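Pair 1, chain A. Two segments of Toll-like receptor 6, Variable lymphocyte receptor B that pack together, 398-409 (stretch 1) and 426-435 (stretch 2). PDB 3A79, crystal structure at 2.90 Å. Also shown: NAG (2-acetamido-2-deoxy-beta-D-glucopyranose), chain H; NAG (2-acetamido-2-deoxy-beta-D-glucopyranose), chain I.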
# COMPACT_ATOMS: atom_id res chain seq x y z
N MET A 398 -5.82 -11.92 13.30
CA MET A 398 -6.54 -10.78 13.84
C MET A 398 -7.91 -11.15 14.39
O MET A 398 -8.33 -10.65 15.43
CB MET A 398 -6.72 -9.73 12.76
CG MET A 398 -7.66 -8.60 13.14
SD MET A 398 -7.67 -7.34 11.86
CE MET A 398 -9.00 -7.91 10.82
N THR A 399 -8.61 -12.03 13.69
CA THR A 399 -9.97 -12.40 14.05
C THR A 399 -10.03 -13.52 15.08
O THR A 399 -11.11 -13.95 15.47
CB THR A 399 -10.79 -12.80 12.80
OG1 THR A 399 -10.28 -14.03 12.26
CG2 THR A 399 -10.69 -11.72 11.73
N LYS A 400 -8.87 -13.99 15.51
CA LYS A 400 -8.78 -15.13 16.43
C LYS A 400 -9.81 -15.07 17.55
O LYS A 400 -10.50 -16.06 17.83
CB LYS A 400 -7.36 -15.24 17.00
CG LYS A 400 -7.16 -16.44 17.93
CD LYS A 400 -5.68 -16.69 18.24
CE LYS A 400 -5.13 -15.73 19.28
NZ LYS A 400 -3.97 -16.32 20.02
N ASN A 401 -9.93 -13.92 18.20
CA ASN A 401 -10.86 -13.78 19.32
C ASN A 401 -11.98 -12.75 19.08
O ASN A 401 -12.29 -11.91 19.92
CB ASN A 401 -10.08 -13.55 20.62
CG ASN A 401 -9.73 -14.86 21.30
OD1 ASN A 401 -10.61 -15.68 21.56
ND2 ASN A 401 -8.44 -15.06 21.60
N MET A 402 -12.58 -12.85 17.90
CA MET A 402 -13.62 -11.94 17.46
C MET A 402 -14.90 -12.74 17.38
O MET A 402 -15.58 -12.75 16.36
CB MET A 402 -13.28 -11.35 16.10
CG MET A 402 -12.08 -10.43 16.13
SD MET A 402 -12.10 -9.27 14.76
CE MET A 402 -10.87 -8.07 15.28
N SER A 403 -15.21 -13.39 18.48
CA SER A 403 -16.28 -14.38 18.59
C SER A 403 -17.62 -14.10 17.89
O SER A 403 -18.48 -14.99 17.85
CB SER A 403 -16.51 -14.67 20.06
OG SER A 403 -15.29 -14.54 20.77
N SER A 404 -17.82 -12.91 17.33
CA SER A 404 -19.09 -12.61 16.68
C SER A 404 -18.94 -12.23 15.21
O SER A 404 -19.93 -11.96 14.53
CB SER A 404 -19.83 -11.49 17.41
OG SER A 404 -20.20 -11.88 18.72
N LEU A 405 -17.70 -12.21 14.72
CA LEU A 405 -17.43 -11.80 13.35
C LEU A 405 -18.13 -12.69 12.36
O LEU A 405 -17.97 -13.91 12.39
CB LEU A 405 -15.93 -11.82 13.06
CG LEU A 405 -15.55 -10.89 11.92
CD1 LEU A 405 -15.95 -9.48 12.28
CD2 LEU A 405 -14.06 -10.95 11.58
N GLU A 406 -18.92 -12.09 11.47
CA GLU A 406 -19.57 -12.82 10.39
C GLU A 406 -19.13 -12.25 9.05
O GLU A 406 -19.00 -12.98 8.07
CB GLU A 406 -21.09 -12.74 10.49
CG GLU A 406 -21.67 -13.39 11.73
CD GLU A 406 -23.15 -13.67 11.59
OE1 GLU A 406 -23.74 -14.25 12.53
OE2 GLU A 406 -23.72 -13.31 10.54
N THR A 407 -18.90 -10.95 9.00
CA THR A 407 -18.50 -10.31 7.76
C THR A 407 -17.17 -9.59 7.90
O THR A 407 -17.01 -8.72 8.74
CB THR A 407 -19.52 -9.26 7.30
OG1 THR A 407 -20.75 -9.90 6.93
CG2 THR A 407 -18.95 -8.49 6.11
N LEU A 408 -16.22 -9.96 7.05
CA LEU A 408 -14.92 -9.32 7.04
C LEU A 408 -14.63 -8.89 5.63
O LEU A 408 -14.49 -9.73 4.75
CB LEU A 408 -13.85 -10.29 7.54
CG LEU A 408 -12.45 -9.78 7.93
CD1 LEU A 408 -11.34 -10.37 7.07
CD2 LEU A 408 -12.37 -8.27 7.93
N ASP A 409 -14.58 -7.58 5.40
CA ASP A 409 -14.16 -7.07 4.12
C ASP A 409 -12.76 -6.47 4.20
O ASP A 409 -12.59 -5.33 4.61
CB ASP A 409 -15.13 -6.02 3.57
CG ASP A 409 -14.65 -5.42 2.25
OD1 ASP A 409 -13.77 -6.03 1.61
OD2 ASP A 409 -15.14 -4.34 1.85
N TRP A 426 -8.23 -18.68 11.73
CA TRP A 426 -9.43 -17.90 11.41
C TRP A 426 -10.50 -17.99 12.48
O TRP A 426 -10.56 -18.97 13.23
CB TRP A 426 -10.03 -18.32 10.06
CG TRP A 426 -9.44 -17.63 8.86
CD1 TRP A 426 -8.71 -18.21 7.87
CD2 TRP A 426 -9.52 -16.23 8.53
NE1 TRP A 426 -8.33 -17.27 6.95
CE2 TRP A 426 -8.81 -16.05 7.33
CE3 TRP A 426 -10.11 -15.12 9.14
CZ2 TRP A 426 -8.68 -14.80 6.72
CZ3 TRP A 426 -9.98 -13.88 8.53
CH2 TRP A 426 -9.28 -13.73 7.33
N ALA A 427 -11.34 -16.97 12.56
CA ALA A 427 -12.50 -17.01 13.42
C ALA A 427 -13.48 -18.01 12.82
O ALA A 427 -13.90 -17.87 11.68
CB ALA A 427 -13.13 -15.64 13.54
N GLU A 428 -13.83 -19.01 13.61
CA GLU A 428 -14.65 -20.12 13.14
C GLU A 428 -16.02 -19.65 12.68
O GLU A 428 -16.82 -20.44 12.18
CB GLU A 428 -14.78 -21.16 14.25
CG GLU A 428 -13.44 -21.52 14.94
CD GLU A 428 -12.83 -20.36 15.74
OE1 GLU A 428 -11.59 -20.16 15.66
OE2 GLU A 428 -13.58 -19.65 16.44
N SER A 429 -16.29 -18.36 12.82
CA SER A 429 -17.64 -17.84 12.65
C SER A 429 -17.86 -17.01 11.39
O SER A 429 -19.00 -16.64 11.09
CB SER A 429 -18.03 -17.03 13.89
OG SER A 429 -17.08 -16.01 14.18
N ILE A 430 -16.79 -16.71 10.66
CA ILE A 430 -16.91 -15.88 9.45
C ILE A 430 -17.81 -16.54 8.41
O ILE A 430 -17.66 -17.73 8.11
CB ILE A 430 -15.54 -15.61 8.79
CG1 ILE A 430 -14.44 -15.41 9.84
CG2 ILE A 430 -15.64 -14.42 7.86
CD1 ILE A 430 -14.76 -14.36 10.88
N LEU A 431 -18.73 -15.77 7.84
CA LEU A 431 -19.62 -16.30 6.81
C LEU A 431 -19.39 -15.59 5.49
O LEU A 431 -19.48 -16.19 4.43
CB LEU A 431 -21.10 -16.17 7.21
CG LEU A 431 -21.57 -16.68 8.57
CD1 LEU A 431 -23.08 -16.55 8.68
CD2 LEU A 431 -21.13 -18.12 8.81
N VAL A 432 -19.09 -14.30 5.57
CA VAL A 432 -18.82 -13.52 4.38
C VAL A 432 -17.42 -12.91 4.45
O VAL A 432 -17.08 -12.20 5.39
CB VAL A 432 -19.85 -12.41 4.19
CG1 VAL A 432 -19.66 -11.74 2.83
CG2 VAL A 432 -21.26 -12.98 4.36
N LEU A 433 -16.61 -13.19 3.45
CA LEU A 433 -15.22 -12.78 3.48
C LEU A 433 -14.81 -12.21 2.13
O LEU A 433 -14.49 -12.96 1.20
CB LEU A 433 -14.34 -13.97 3.85
CG LEU A 433 -12.84 -13.72 3.93
CD1 LEU A 433 -12.58 -12.58 4.87
CD2 LEU A 433 -12.09 -14.97 4.37
N ASN A 434 -14.83 -10.88 2.01
CA ASN A 434 -14.37 -10.24 0.79
C ASN A 434 -12.85 -10.09 0.79
O ASN A 434 -12.28 -9.33 1.59
CB ASN A 434 -15.06 -8.89 0.55
CG ASN A 434 -14.92 -8.43 -0.90
OD1 ASN A 434 -13.81 -8.14 -1.36
ND2 ASN A 434 -16.03 -8.40 -1.63
N LEU A 435 -12.19 -10.85 -0.08
CA LEU A 435 -10.74 -10.83 -0.23
C LEU A 435 -10.40 -10.24 -1.58
O LEU A 435 -9.24 -10.31 -2.00
CB LEU A 435 -10.16 -12.24 -0.13
CG LEU A 435 -10.22 -12.89 1.25
CD1 LEU A 435 -10.07 -14.41 1.16
CD2 LEU A 435 -9.15 -12.30 2.16
C1 NAG H . -8.30 -16.34 22.27
C2 NAG H . -8.79 -16.77 23.65
C3 NAG H . -8.03 -17.98 24.20
C4 NAG H . -8.06 -19.11 23.16
C5 NAG H . -7.52 -18.60 21.81
C6 NAG H . -7.59 -19.66 20.70
C7 NAG H . -9.83 -15.00 24.86
C8 NAG H . -11.06 -15.86 24.97
N2 NAG H . -8.70 -15.64 24.55
O3 NAG H . -8.52 -18.38 25.47
O4 NAG H . -7.32 -20.22 23.67
O5 NAG H . -8.22 -17.44 21.37
O6 NAG H . -8.81 -19.59 19.99
O7 NAG H . -9.88 -13.79 25.04
C1 NAG I . -16.67 -7.11 -1.66
C2 NAG I . -18.03 -7.29 -2.35
C3 NAG I . -18.17 -6.71 -3.75
C4 NAG I . -17.28 -5.51 -4.06
C5 NAG I . -15.90 -5.53 -3.40
C6 NAG I . -15.35 -4.10 -3.41
C7 NAG I . -19.54 -9.20 -2.23
C8 NAG I . -19.95 -10.33 -3.13
N2 NAG I . -18.32 -8.71 -2.41
O3 NAG I . -19.53 -6.33 -3.92
O4 NAG I . -17.09 -5.47 -5.47
O5 NAG I . -15.88 -6.00 -2.06
O6 NAG I . -13.95 -4.05 -3.18
O7 NAG I . -20.30 -8.75 -1.37

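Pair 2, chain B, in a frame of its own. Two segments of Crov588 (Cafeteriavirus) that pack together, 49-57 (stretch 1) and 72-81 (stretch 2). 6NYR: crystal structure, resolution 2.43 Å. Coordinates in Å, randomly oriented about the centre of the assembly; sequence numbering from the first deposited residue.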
# COMPACT_ATOMS: atom_id res chain seq x y z
N LEU B 49 18.11 29.22 15.65
CA LEU B 49 16.71 29.45 15.33
C LEU B 49 15.85 28.23 15.65
O LEU B 49 14.76 28.07 15.08
CB LEU B 49 16.57 29.82 13.85
CG LEU B 49 17.56 30.87 13.36
CD1 LEU B 49 17.51 31.01 11.85
CD2 LEU B 49 17.26 32.21 14.03
N ILE B 50 16.30 27.38 16.57
CA ILE B 50 15.59 26.15 16.89
C ILE B 50 15.38 26.06 18.40
O ILE B 50 16.36 25.95 19.15
CB ILE B 50 16.36 24.91 16.40
CG1 ILE B 50 16.62 24.99 14.90
CG2 ILE B 50 15.60 23.64 16.76
CD1 ILE B 50 15.37 24.82 14.05
N PRO B 51 14.15 26.13 18.90
CA PRO B 51 13.93 25.98 20.34
C PRO B 51 14.33 24.57 20.78
O PRO B 51 14.49 23.66 19.97
CB PRO B 51 12.44 26.24 20.54
CG PRO B 51 11.83 26.04 19.19
CD PRO B 51 12.89 26.39 18.17
N SER B 52 14.47 24.41 22.09
CA SER B 52 15.04 23.19 22.64
C SER B 52 14.00 22.11 22.90
O SER B 52 14.34 21.05 23.44
CB SER B 52 15.78 23.50 23.95
OG SER B 52 14.92 24.07 24.90
N ASN B 53 12.74 22.34 22.53
CA ASN B 53 11.74 21.28 22.64
C ASN B 53 11.87 20.24 21.54
O ASN B 53 11.45 19.09 21.74
CB ASN B 53 10.33 21.88 22.61
CG ASN B 53 10.07 22.69 21.36
OD1 ASN B 53 10.99 23.24 20.75
ND2 ASN B 53 8.80 22.77 20.96
N ILE B 54 12.43 20.59 20.38
CA ILE B 54 12.53 19.66 19.27
C ILE B 54 13.84 18.91 19.40
O ILE B 54 14.91 19.51 19.57
CB ILE B 54 12.39 20.38 17.91
CG1 ILE B 54 13.65 21.08 17.41
CG2 ILE B 54 11.20 21.37 17.96
CD1 ILE B 54 14.65 20.15 16.75
N LYS B 55 13.76 17.58 19.37
CA LYS B 55 14.89 16.70 19.59
C LYS B 55 15.31 15.95 18.34
O LYS B 55 16.35 15.27 18.36
CB LYS B 55 14.54 15.70 20.70
CG LYS B 55 14.02 16.40 21.97
CD LYS B 55 14.19 15.56 23.22
CE LYS B 55 13.31 14.32 23.17
NZ LYS B 55 11.86 14.68 23.06
N VAL B 56 14.56 16.06 17.25
CA VAL B 56 14.81 15.33 16.02
C VAL B 56 14.67 16.31 14.86
O VAL B 56 13.66 17.02 14.75
CB VAL B 56 13.82 14.16 15.85
CG1 VAL B 56 14.10 13.42 14.55
CG2 VAL B 56 13.90 13.22 17.04
N ILE B 57 15.68 16.35 13.99
CA ILE B 57 15.66 17.18 12.79
C ILE B 57 15.92 16.25 11.61
O ILE B 57 17.05 15.79 11.40
CB ILE B 57 16.69 18.31 12.85
CG1 ILE B 57 16.33 19.28 13.98
CG2 ILE B 57 16.75 19.05 11.52
CD1 ILE B 57 17.31 20.42 14.17
N LEU B 72 23.85 23.51 17.30
CA LEU B 72 22.63 22.77 17.56
C LEU B 72 22.28 22.81 19.04
O LEU B 72 23.16 22.89 19.91
CB LEU B 72 22.76 21.31 17.13
CG LEU B 72 22.68 20.94 15.65
CD1 LEU B 72 21.58 21.65 14.92
CD2 LEU B 72 24.05 21.22 15.04
N THR B 73 20.99 22.73 19.34
CA THR B 73 20.52 22.66 20.71
C THR B 73 21.21 21.50 21.43
O THR B 73 21.47 20.44 20.85
CB THR B 73 19.00 22.48 20.74
OG1 THR B 73 18.38 23.59 20.07
CG2 THR B 73 18.49 22.39 22.16
N GLU B 74 21.52 21.71 22.71
CA GLU B 74 22.12 20.66 23.52
C GLU B 74 21.05 19.70 24.07
O GLU B 74 21.30 18.94 25.01
CB GLU B 74 22.93 21.27 24.67
CG GLU B 74 23.87 20.29 25.37
CD GLU B 74 25.05 19.87 24.50
OE1 GLU B 74 25.82 20.76 24.07
OE2 GLU B 74 25.22 18.66 24.26
N SER B 75 19.85 19.77 23.48
CA SER B 75 18.80 18.78 23.70
C SER B 75 18.48 17.98 22.45
O SER B 75 17.66 17.06 22.51
CB SER B 75 17.53 19.46 24.21
OG SER B 75 17.75 20.14 25.44
N LEU B 76 19.10 18.31 21.31
CA LEU B 76 18.98 17.46 20.13
C LEU B 76 19.51 16.06 20.44
O LEU B 76 20.57 15.90 21.05
CB LEU B 76 19.76 18.02 18.95
CG LEU B 76 19.01 18.69 17.80
CD1 LEU B 76 19.93 18.61 16.56
CD2 LEU B 76 17.67 18.08 17.51
N THR B 77 18.76 15.05 20.02
CA THR B 77 19.20 13.66 20.08
C THR B 77 19.35 13.00 18.72
O THR B 77 20.02 11.97 18.63
CB THR B 77 18.23 12.82 20.93
OG1 THR B 77 16.92 12.90 20.36
CG2 THR B 77 18.20 13.32 22.36
N GLU B 78 18.74 13.56 17.68
CA GLU B 78 18.77 12.96 16.36
C GLU B 78 18.82 14.05 15.31
O GLU B 78 18.14 15.07 15.43
CB GLU B 78 17.52 12.09 16.12
CG GLU B 78 17.17 11.18 17.26
CD GLU B 78 16.06 10.20 16.92
OE1 GLU B 78 15.66 10.15 15.74
OE2 GLU B 78 15.58 9.50 17.84
N ILE B 79 19.63 13.84 14.28
CA ILE B 79 19.61 14.70 13.10
C ILE B 79 20.08 13.89 11.90
O ILE B 79 21.07 13.16 11.97
CB ILE B 79 20.47 15.97 13.28
CG1 ILE B 79 20.24 16.90 12.08
CG2 ILE B 79 21.94 15.61 13.39
CD1 ILE B 79 20.72 18.31 12.29
N TYR B 80 19.35 14.04 10.80
CA TYR B 80 19.61 13.30 9.57
C TYR B 80 19.74 14.28 8.42
O TYR B 80 18.80 15.04 8.14
CB TYR B 80 18.48 12.30 9.31
CG TYR B 80 18.13 11.46 10.52
CD1 TYR B 80 18.70 10.22 10.72
CD2 TYR B 80 17.22 11.92 11.47
CE1 TYR B 80 18.39 9.45 11.82
CE2 TYR B 80 16.90 11.16 12.58
CZ TYR B 80 17.49 9.93 12.76
OH TYR B 80 17.18 9.16 13.86
N TYR B 81 20.90 14.29 7.77
CA TYR B 81 21.18 15.23 6.70
C TYR B 81 20.97 14.57 5.33
O TYR B 81 20.88 13.35 5.20
CB TYR B 81 22.61 15.76 6.81
CG TYR B 81 22.85 16.72 7.96
CD1 TYR B 81 22.38 18.02 7.91
CD2 TYR B 81 23.55 16.32 9.08
CE1 TYR B 81 22.60 18.90 8.95
CE2 TYR B 81 23.78 17.19 10.13
CZ TYR B 81 23.30 18.49 10.06
OH TYR B 81 23.51 19.37 11.09

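The sharpest difference lies at the matched serines S429(A) and S75(B). In pair 1, S429(A) takes the p rotamer (chi1 54°), and its OG donates a hydrogen bond to the backbone O of L405(A), 2.9 Å away, tying one turn to the residue that closes the other. In pair 2, S75(B) is in the m rotamer and makes no hydrogen bond across the stretches; its CB lies 3.6 Å from the O of S52(B). Pair 2 has a different hydroxyl bond: OG1 of T77(B), two residues later, donates to the O of K55(B) at 3.2 Å, an acceptor that matches E406(A) rather than L405(A). Its counterpart in pair 1, L431(A), has no hydroxyl and instead lays CD1 3.8 Å from OE2 of E406(A).

Beneath these differences the backbones agree to 0.7 Å over 14 central residues. Each stretch runs through a type I turn into a strand, and the strands pair in parallel: T407(A) with V432(A) and L408(A) with L433(A) correspond to V56(B) with E78(B) and I57(B) with I79(B). Just before the first strand, one carbonyl accepts two successive amides. The O of E406(A) receives N of L431(A) and N of V432(A), both at 2.8 Å; the O of K55(B) receives N of T77(B) at 2.9 Å and N of E78(B) at 3.0 Å. Because backbone atoms make these bonds, glutamate and lysine can occupy the same position, each with a long, polar-ended chain suited to a position open to solvent.

The buried sheet face calls for branched aliphatic residues. L408(A) brings CD1 to 3.4 Å from CD1 of L433(A), and the same atom meets the edge of the W426(A) ring, 3.9 Å from CH2. I57(B) replaces this leucine, with CB 3.9 Å from CG1 of I79(B) and CG1 4.0 Å from CD2 of L76(B). Near the turns, L405(A) CD2 meets I430(A) CD1 at 3.6 Å, while I54(B) CD1 meets L76(B) CD2 at 3.7 Å: leucine and isoleucine exchange places, yet the apolar contact persists.

The other face is more varied. T407(A) and V432(A), both beta-branched and well suited to strands, approach at 3.8 Å from OG1 to CB. In pair 2, V56(B) places CG2 3.7 Å from CD of E78(B) and CG1 4.1 Å from CE2 at the edge of the Y80(B) ring, whose OH donates to OE1 of E78(B) at 2.6 Å. The position matching Y80(B) is N434(A), whose ND2 is bonded covalently to C1 of a NAG at 1.4 Å.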